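Local coordinates for protein methylocystis parvus OBBP MbnE (Methylocystis parvus OBBP, PDB 5ICQ) that probably binds the copper-chelating peptide methanobactin in the periplasm, as a solute-binding protein of family 5, at residues A[224-228]-A[240-246]; A[113-117]-A[129-135]; A[60-64]-A[605-609]. One frame throughout, in Å; residues are numbered along the deposited sequence.

From the N terminus, the chain first passes through 60-64, whose partner 605-609 lies at the C terminus; contact 3 ties the loop leading into strand 65-71 to the C-terminal strand 606-607 and closes a loop that encloses the other two. Inside it, contact 2 closes first, pairing 113-117 with 129-135 in the hairpin of strands 109-120 and 126-131. Contact 1 follows in series, pairing 224-228 with 240-246 in the hairpin of strands 227-233 and 237-242, and no loops cross. Contact 1 sits between the others, touching contact 2 through Ser224 and Ile114 and contact 3 through Arg242 and Lys62, whereas contacts 2 and 3 stay about 13 Å apart at their nearest atoms.

Contact 1: residues A[224-228]-A[240-246]; sequences SGPYV and LKRDPNY
Backbone hydrogen bonds join Val228 and Lys241 in both directions, Val228 N to Lys241 O at 2.9 Å and Lys241 N to Val228 O at 3.0 Å, making them a hydrogen-bonded antiparallel pair. Tyr227 and Arg242 form the adjoining non-hydrogen-bonded pair, and beyond it Asp243 N donates to Pro226 O at 2.8 Å. The same Pro226 O accepts from a water that accepts from Arg242 NH1.

This is the open end of the beta hairpin of strands 227-233 and 237-242, continuing into a type I turn from Asp243 to Tyr246, reinforced by an Asx turn in which Asn245 N reaches Asp243 OD1 from above the carboxylate plane. The other oxygen, OD2, takes a water shared with Gly225 O.

Aromatic and apolar contacts centre on Tyr246. With CG anti to the backbone N (chi1 167°), its ring is carried alongside Pro226, whose CD makes a CH-pi contact 4.0 Å from the ring centroid. Ser224 O meets the ring edge, 3.2 Å from Tyr246 CE1. At the strand end, Tyr227 CB packs on Leu240 CB at 3.9 Å; at the start of the turn, Val228 CG1 lies 4.0 Å from Asp243 CB.

The polar ends bond to residues of neighbouring loops: Tyr246 OH to Gln254 and Gln97, Tyr227 OH to Phe260 O, and Arg242 to Tyr258 O and, through a salt bridge, to Asp261. In the mixed four-stranded sheet, strand 227-233 is outermost, and strand 237-242 lies between it and strand 262-268, on which Tyr227 and Leu240 also pack.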
# COMPACT_ATOMS: atom_id res chain seq x y z
N SER A 224 -2.81 -15.69 -19.58
CA SER A 224 -2.17 -15.30 -20.82
C SER A 224 -0.75 -14.80 -20.62
O SER A 224 -0.14 -14.31 -21.57
CB SER A 224 -2.98 -14.21 -21.54
OG SER A 224 -3.08 -13.04 -20.73
N GLY A 225 -0.20 -14.92 -19.41
CA GLY A 225 1.07 -14.31 -19.08
C GLY A 225 2.27 -15.16 -19.45
O GLY A 225 2.17 -16.26 -20.05
N PRO A 226 3.45 -14.65 -19.11
CA PRO A 226 4.70 -15.31 -19.52
C PRO A 226 4.94 -16.68 -18.91
O PRO A 226 5.77 -17.42 -19.43
CB PRO A 226 5.78 -14.33 -19.06
CG PRO A 226 5.12 -13.54 -17.96
CD PRO A 226 3.71 -13.36 -18.45
N TYR A 227 4.29 -17.01 -17.80
CA TYR A 227 4.49 -18.29 -17.13
C TYR A 227 3.19 -19.05 -17.02
O TYR A 227 2.11 -18.46 -16.89
CB TYR A 227 5.06 -18.11 -15.70
CG TYR A 227 6.42 -17.49 -15.69
CD1 TYR A 227 7.57 -18.26 -15.83
CD2 TYR A 227 6.57 -16.11 -15.56
CE1 TYR A 227 8.84 -17.67 -15.83
CE2 TYR A 227 7.83 -15.51 -15.57
CZ TYR A 227 8.95 -16.30 -15.70
OH TYR A 227 10.19 -15.70 -15.72
N VAL A 228 3.30 -20.38 -17.03
CA VAL A 228 2.18 -21.25 -16.71
C VAL A 228 2.46 -21.93 -15.38
O VAL A 228 3.61 -22.05 -14.93
CB VAL A 228 1.92 -22.30 -17.81
CG1 VAL A 228 1.76 -21.62 -19.16
CG2 VAL A 228 3.05 -23.32 -17.85
N LEU A 240 6.25 -22.24 -11.30
CA LEU A 240 5.93 -21.58 -12.55
C LEU A 240 6.99 -21.91 -13.58
O LEU A 240 8.18 -21.95 -13.26
CB LEU A 240 5.86 -20.06 -12.37
CG LEU A 240 4.93 -19.57 -11.27
CD1 LEU A 240 4.92 -18.05 -11.26
CD2 LEU A 240 3.53 -20.14 -11.49
N LYS A 241 6.57 -22.16 -14.81
CA LYS A 241 7.49 -22.47 -15.89
C LYS A 241 7.15 -21.59 -17.08
O LYS A 241 5.97 -21.39 -17.39
CB LYS A 241 7.41 -23.96 -16.26
CG LYS A 241 8.34 -24.36 -17.38
CD LYS A 241 8.48 -25.88 -17.44
CE LYS A 241 9.48 -26.31 -18.49
NZ LYS A 241 9.53 -27.80 -18.58
N ARG A 242 8.17 -21.07 -17.76
CA ARG A 242 7.93 -20.16 -18.86
C ARG A 242 7.07 -20.82 -19.93
O ARG A 242 7.21 -22.01 -20.22
CB ARG A 242 9.26 -19.72 -19.48
CG ARG A 242 9.07 -18.91 -20.76
CD ARG A 242 10.36 -18.71 -21.53
NE ARG A 242 11.47 -18.31 -20.67
CZ ARG A 242 11.61 -17.09 -20.16
NH1 ARG A 242 10.69 -16.16 -20.42
NH2 ARG A 242 12.66 -16.81 -19.40
N ASP A 243 6.12 -20.05 -20.47
CA ASP A 243 5.41 -20.41 -21.69
C ASP A 243 6.31 -20.03 -22.86
O ASP A 243 6.51 -18.84 -23.11
CB ASP A 243 4.07 -19.67 -21.80
CG ASP A 243 3.30 -20.03 -23.08
OD1 ASP A 243 3.82 -20.81 -23.91
OD2 ASP A 243 2.18 -19.51 -23.25
N PRO A 244 6.87 -21.00 -23.58
CA PRO A 244 7.77 -20.67 -24.70
C PRO A 244 7.10 -19.86 -25.80
O PRO A 244 7.80 -19.26 -26.63
CB PRO A 244 8.21 -22.04 -25.21
CG PRO A 244 7.18 -23.00 -24.71
CD PRO A 244 6.65 -22.45 -23.43
N ASN A 245 5.77 -19.81 -25.83
CA ASN A 245 5.06 -19.09 -26.88
C ASN A 245 4.26 -17.91 -26.34
O ASN A 245 3.33 -17.43 -27.00
CB ASN A 245 4.17 -20.07 -27.63
CG ASN A 245 4.97 -21.23 -28.19
OD1 ASN A 245 5.81 -21.02 -29.06
ND2 ASN A 245 4.73 -22.44 -27.70
N TYR A 246 4.61 -17.43 -25.14
CA TYR A 246 3.96 -16.27 -24.54
C TYR A 246 3.72 -15.16 -25.57
O TYR A 246 4.66 -14.68 -26.21
CB TYR A 246 4.81 -15.76 -23.37
CG TYR A 246 4.38 -14.39 -22.90
CD1 TYR A 246 3.03 -14.10 -22.67
CD2 TYR A 246 5.32 -13.38 -22.70
CE1 TYR A 246 2.63 -12.83 -22.28
CE2 TYR A 246 4.92 -12.11 -22.29
CZ TYR A 246 3.59 -11.85 -22.09
OH TYR A 246 3.21 -10.59 -21.69
O HOH W 1 0.99 -17.52 -22.07
O HOH W 2 7.75 -16.05 -21.39

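Contact 2: residues A[113-117]-A[129-135]; sequences LIAQS and FHLDPRA
His130 O accepts from two backbone donors across the contact, Gln116 N at 2.8 Å and, weakly, Ser117 N, while His130 N returns a bond to Ser117 O at 3.0 Å. Two residues further along, Asp132 N donates to Ile114 O at 2.7 Å in a nearly straight hydrogen bond, 171° at the hydrogen.

Within 129-135, Arg134 grips the Asp132 carboxylate in a side-on salt bridge, NE to the syn lone pair of OD1 and NH2 to that of OD2 at 2.7 Å; Arg134 N also reaches OD1, from the anti side. A water joins OD2 to Leu113 O across the contact. These bonds probably fix the carboxylate's rotation. Gln116, its chain extended beyond CG, crosses Asp132 at about a right angle, the amide and carboxylate planes 80° apart, and its OE1 comes to 3.6 Å from Pro133 CD.

Ala115 CB packs against Phe129 CD1 at 3.9 Å.

Gln116 and Ser117 both facing His130 make a classic beta bulge in the hairpin of strands 109-120 and 126-131; just past strand 126-131, an Asx turn at Asp132 lies within a type I turn. The hairpin belongs to an antiparallel sheet in which 126-131 also pairs with strand 180-184.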
# COMPACT_ATOMS: atom_id res chain seq x y z
N LEU A 113 -0.84 -3.39 -22.97
CA LEU A 113 -0.58 -4.81 -22.78
C LEU A 113 -1.58 -5.56 -23.66
O LEU A 113 -1.46 -5.49 -24.89
CB LEU A 113 -0.68 -5.20 -21.30
CG LEU A 113 -0.15 -6.60 -20.92
CD1 LEU A 113 1.20 -6.93 -21.61
CD2 LEU A 113 -0.02 -6.76 -19.41
N ILE A 114 -2.58 -6.22 -23.08
CA ILE A 114 -3.58 -6.88 -23.91
C ILE A 114 -4.32 -5.85 -24.78
O ILE A 114 -4.64 -6.12 -25.94
CB ILE A 114 -4.55 -7.70 -23.05
CG1 ILE A 114 -3.85 -8.95 -22.51
CG2 ILE A 114 -5.79 -8.11 -23.85
CD1 ILE A 114 -4.63 -9.67 -21.42
N ALA A 115 -4.58 -4.66 -24.24
CA ALA A 115 -5.07 -3.56 -25.06
C ALA A 115 -3.88 -2.85 -25.70
O ALA A 115 -2.99 -2.37 -24.99
CB ALA A 115 -5.88 -2.57 -24.23
N GLN A 116 -3.87 -2.78 -27.04
CA GLN A 116 -2.77 -2.10 -27.71
C GLN A 116 -2.94 -0.59 -27.72
O GLN A 116 -1.94 0.13 -27.89
CB GLN A 116 -2.60 -2.63 -29.15
CG GLN A 116 -3.63 -2.16 -30.15
CD GLN A 116 -3.32 -2.68 -31.55
OE1 GLN A 116 -2.67 -3.72 -31.71
NE2 GLN A 116 -3.77 -1.96 -32.57
N SER A 117 -4.15 -0.07 -27.52
CA SER A 117 -4.36 1.37 -27.42
C SER A 117 -5.70 1.62 -26.75
O SER A 117 -6.49 0.69 -26.55
CB SER A 117 -4.30 2.05 -28.80
OG SER A 117 -5.43 1.72 -29.58
N PHE A 129 -11.22 0.24 -25.13
CA PHE A 129 -9.95 -0.46 -25.26
C PHE A 129 -9.91 -1.18 -26.61
O PHE A 129 -10.85 -1.90 -26.95
CB PHE A 129 -9.77 -1.47 -24.13
CG PHE A 129 -9.70 -0.84 -22.78
CD1 PHE A 129 -8.49 -0.38 -22.28
CD2 PHE A 129 -10.84 -0.69 -22.00
CE1 PHE A 129 -8.41 0.21 -21.01
CE2 PHE A 129 -10.77 -0.10 -20.74
CZ PHE A 129 -9.55 0.35 -20.24
N HIS A 130 -8.84 -0.96 -27.36
CA HIS A 130 -8.59 -1.68 -28.60
C HIS A 130 -7.65 -2.84 -28.29
O HIS A 130 -6.48 -2.63 -27.95
CB HIS A 130 -7.96 -0.77 -29.66
CG HIS A 130 -8.89 0.25 -30.22
ND1 HIS A 130 -9.39 1.30 -29.47
CD2 HIS A 130 -9.40 0.41 -31.46
CE1 HIS A 130 -10.17 2.04 -30.22
NE2 HIS A 130 -10.19 1.53 -31.44
N LEU A 131 -8.15 -4.07 -28.42
CA LEU A 131 -7.38 -5.24 -28.03
C LEU A 131 -6.33 -5.60 -29.08
O LEU A 131 -6.57 -5.47 -30.29
CB LEU A 131 -8.30 -6.44 -27.81
CG LEU A 131 -9.49 -6.19 -26.87
CD1 LEU A 131 -10.31 -7.46 -26.70
CD2 LEU A 131 -8.99 -5.68 -25.54
N ASP A 132 -5.19 -6.08 -28.62
CA ASP A 132 -4.11 -6.49 -29.51
C ASP A 132 -4.48 -7.82 -30.16
O ASP A 132 -4.66 -8.82 -29.44
CB ASP A 132 -2.79 -6.63 -28.74
CG ASP A 132 -1.57 -6.71 -29.65
OD1 ASP A 132 -1.65 -7.36 -30.72
OD2 ASP A 132 -0.54 -6.10 -29.30
N PRO A 133 -4.57 -7.90 -31.49
CA PRO A 133 -4.95 -9.17 -32.13
C PRO A 133 -3.91 -10.28 -31.95
O PRO A 133 -4.22 -11.45 -32.22
CB PRO A 133 -5.12 -8.79 -33.61
CG PRO A 133 -4.25 -7.59 -33.79
CD PRO A 133 -4.31 -6.83 -32.48
N ARG A 134 -2.70 -9.95 -31.49
CA ARG A 134 -1.70 -10.97 -31.18
C ARG A 134 -1.98 -11.70 -29.87
O ARG A 134 -1.41 -12.77 -29.64
CB ARG A 134 -0.31 -10.33 -31.11
CG ARG A 134 0.16 -9.63 -32.37
CD ARG A 134 1.45 -8.81 -32.09
NE ARG A 134 1.16 -7.51 -31.48
CZ ARG A 134 2.07 -6.59 -31.19
NH1 ARG A 134 3.35 -6.80 -31.48
NH2 ARG A 134 1.71 -5.44 -30.64
N ALA A 135 -2.83 -11.15 -29.01
CA ALA A 135 -2.95 -11.68 -27.65
C ALA A 135 -3.67 -13.02 -27.63
O ALA A 135 -4.72 -13.18 -28.27
CB ALA A 135 -3.70 -10.67 -26.77
O HOH W 3 -0.26 -4.38 -27.07

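Contact 3: residues A[60-64]-A[605-609]; sequences AKKGG and WWRKN
The C-terminal strand 606-607 meets the loop that leads into strand 65-71, and no direct hydrogen bond joins them: side chains, glycines and bridging waters do the work. The Trp606 indole lies against the backbone of Ala60 and Lys61. Ala60 CA sits over its face in a CH-pi contact, 3.8 Å from the centroid of the five-membered ring, and Ala60 CB comes to 3.4 Å from Trp606 CE3. At the indole edge, Trp606 NE1 donates in plane to a water that also accepts from Lys61 NZ. Replacing Trp606 by an alanine would remove the indole, which would probably open a gap over Ala60 and leave that water without its indole donor.

A chi1 of -180° and a bend at chi3 bring the guanidinium of Arg607 over the glycines. The peptide between Gly63 and Gly64 lies over one face of the group, Gly64 CA 3.4 Å from Arg607 NH1. A CB on either glycine would clash with this arginine, and both glycines have positive phi. One water accepts from Arg607 N and donates to Lys61 O and Gly63 O; another links Arg607 NH2 to Lys62 O.

Strand 606-607 pairs with strand 584-585 through Trp606 and Val585. On the loop side, backbone hydrogen bonds link Gly63 to Asn259 and Gly64 to Glu262, the first residue of strand 262-268, beside which strand 65-71 runs parallel.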
# COMPACT_ATOMS: atom_id res chain seq x y z
N ALA A 60 18.95 -8.42 -20.18
CA ALA A 60 18.82 -9.47 -19.18
C ALA A 60 18.90 -10.84 -19.83
O ALA A 60 18.32 -11.07 -20.90
CB ALA A 60 17.49 -9.33 -18.43
N LYS A 61 19.64 -11.75 -19.20
CA LYS A 61 19.80 -13.10 -19.74
C LYS A 61 18.61 -13.98 -19.38
O LYS A 61 18.03 -13.86 -18.30
CB LYS A 61 21.10 -13.71 -19.22
CG LYS A 61 22.32 -12.99 -19.77
CD LYS A 61 23.54 -13.22 -18.91
CE LYS A 61 24.73 -12.42 -19.44
NZ LYS A 61 25.87 -12.41 -18.48
N LYS A 62 18.27 -14.90 -20.29
CA LYS A 62 17.18 -15.84 -20.06
C LYS A 62 17.70 -17.18 -19.57
O LYS A 62 18.75 -17.65 -20.02
CB LYS A 62 16.36 -16.04 -21.33
CG LYS A 62 15.90 -14.75 -21.98
CD LYS A 62 14.83 -14.04 -21.15
CE LYS A 62 14.44 -12.70 -21.79
NZ LYS A 62 13.45 -11.94 -20.97
N GLY A 63 16.96 -17.80 -18.66
CA GLY A 63 17.27 -19.14 -18.19
C GLY A 63 17.30 -19.22 -16.67
O GLY A 63 17.27 -18.21 -15.96
N GLY A 64 17.34 -20.45 -16.19
CA GLY A 64 17.56 -20.72 -14.78
C GLY A 64 16.28 -20.76 -13.97
O GLY A 64 15.19 -20.37 -14.42
N TRP A 605 14.73 -9.17 -12.49
CA TRP A 605 16.03 -9.76 -12.21
C TRP A 605 16.33 -10.89 -13.20
O TRP A 605 15.48 -11.30 -14.00
CB TRP A 605 16.10 -10.30 -10.78
CG TRP A 605 16.03 -9.28 -9.68
CD1 TRP A 605 15.10 -8.29 -9.53
CD2 TRP A 605 16.89 -9.21 -8.53
NE1 TRP A 605 15.35 -7.59 -8.36
CE2 TRP A 605 16.44 -8.14 -7.74
CE3 TRP A 605 18.01 -9.94 -8.11
CZ2 TRP A 605 17.07 -7.78 -6.53
CZ3 TRP A 605 18.64 -9.58 -6.92
CH2 TRP A 605 18.16 -8.51 -6.14
N TRP A 606 17.55 -11.41 -13.13
CA TRP A 606 17.92 -12.52 -14.01
C TRP A 606 19.12 -13.26 -13.43
O TRP A 606 19.79 -12.79 -12.51
CB TRP A 606 18.21 -12.04 -15.43
CG TRP A 606 19.46 -11.17 -15.64
CD1 TRP A 606 20.71 -11.60 -15.98
CD2 TRP A 606 19.52 -9.74 -15.57
NE1 TRP A 606 21.56 -10.52 -16.11
CE2 TRP A 606 20.86 -9.37 -15.85
CE3 TRP A 606 18.59 -8.73 -15.27
CZ2 TRP A 606 21.28 -8.04 -15.87
CZ3 TRP A 606 19.01 -7.41 -15.29
CH2 TRP A 606 20.34 -7.07 -15.58
N ARG A 607 19.38 -14.45 -13.98
CA ARG A 607 20.50 -15.28 -13.55
C ARG A 607 21.79 -14.81 -14.22
O ARG A 607 21.84 -14.66 -15.44
CB ARG A 607 20.23 -16.74 -13.88
CG ARG A 607 21.34 -17.70 -13.45
CD ARG A 607 21.16 -19.09 -14.06
NE ARG A 607 21.20 -19.07 -15.52
CZ ARG A 607 21.00 -20.13 -16.29
NH1 ARG A 607 20.74 -21.31 -15.75
NH2 ARG A 607 21.06 -20.01 -17.61
N LYS A 608 22.82 -14.59 -13.42
CA LYS A 608 24.08 -14.11 -13.97
C LYS A 608 24.75 -15.20 -14.80
O LYS A 608 24.70 -16.38 -14.45
CB LYS A 608 25.00 -13.66 -12.84
CG LYS A 608 26.20 -12.86 -13.28
CD LYS A 608 26.76 -12.05 -12.13
CE LYS A 608 27.18 -12.94 -10.98
NZ LYS A 608 27.70 -12.14 -9.84
N ASN A 609 25.37 -14.82 -15.91
CA ASN A 609 26.08 -15.84 -16.68
C ASN A 609 27.54 -15.96 -16.23
O ASN A 609 27.85 -16.66 -15.27
CB ASN A 609 26.01 -15.57 -18.18
CG ASN A 609 25.85 -16.83 -19.00
OD1 ASN A 609 25.47 -17.88 -18.47
ND2 ASN A 609 26.13 -16.74 -20.30
O HOH W 4 17.60 -15.40 -16.05
O HOH W 5 24.36 -10.86 -16.60
O HOH W 6 21.30 -17.56 -19.65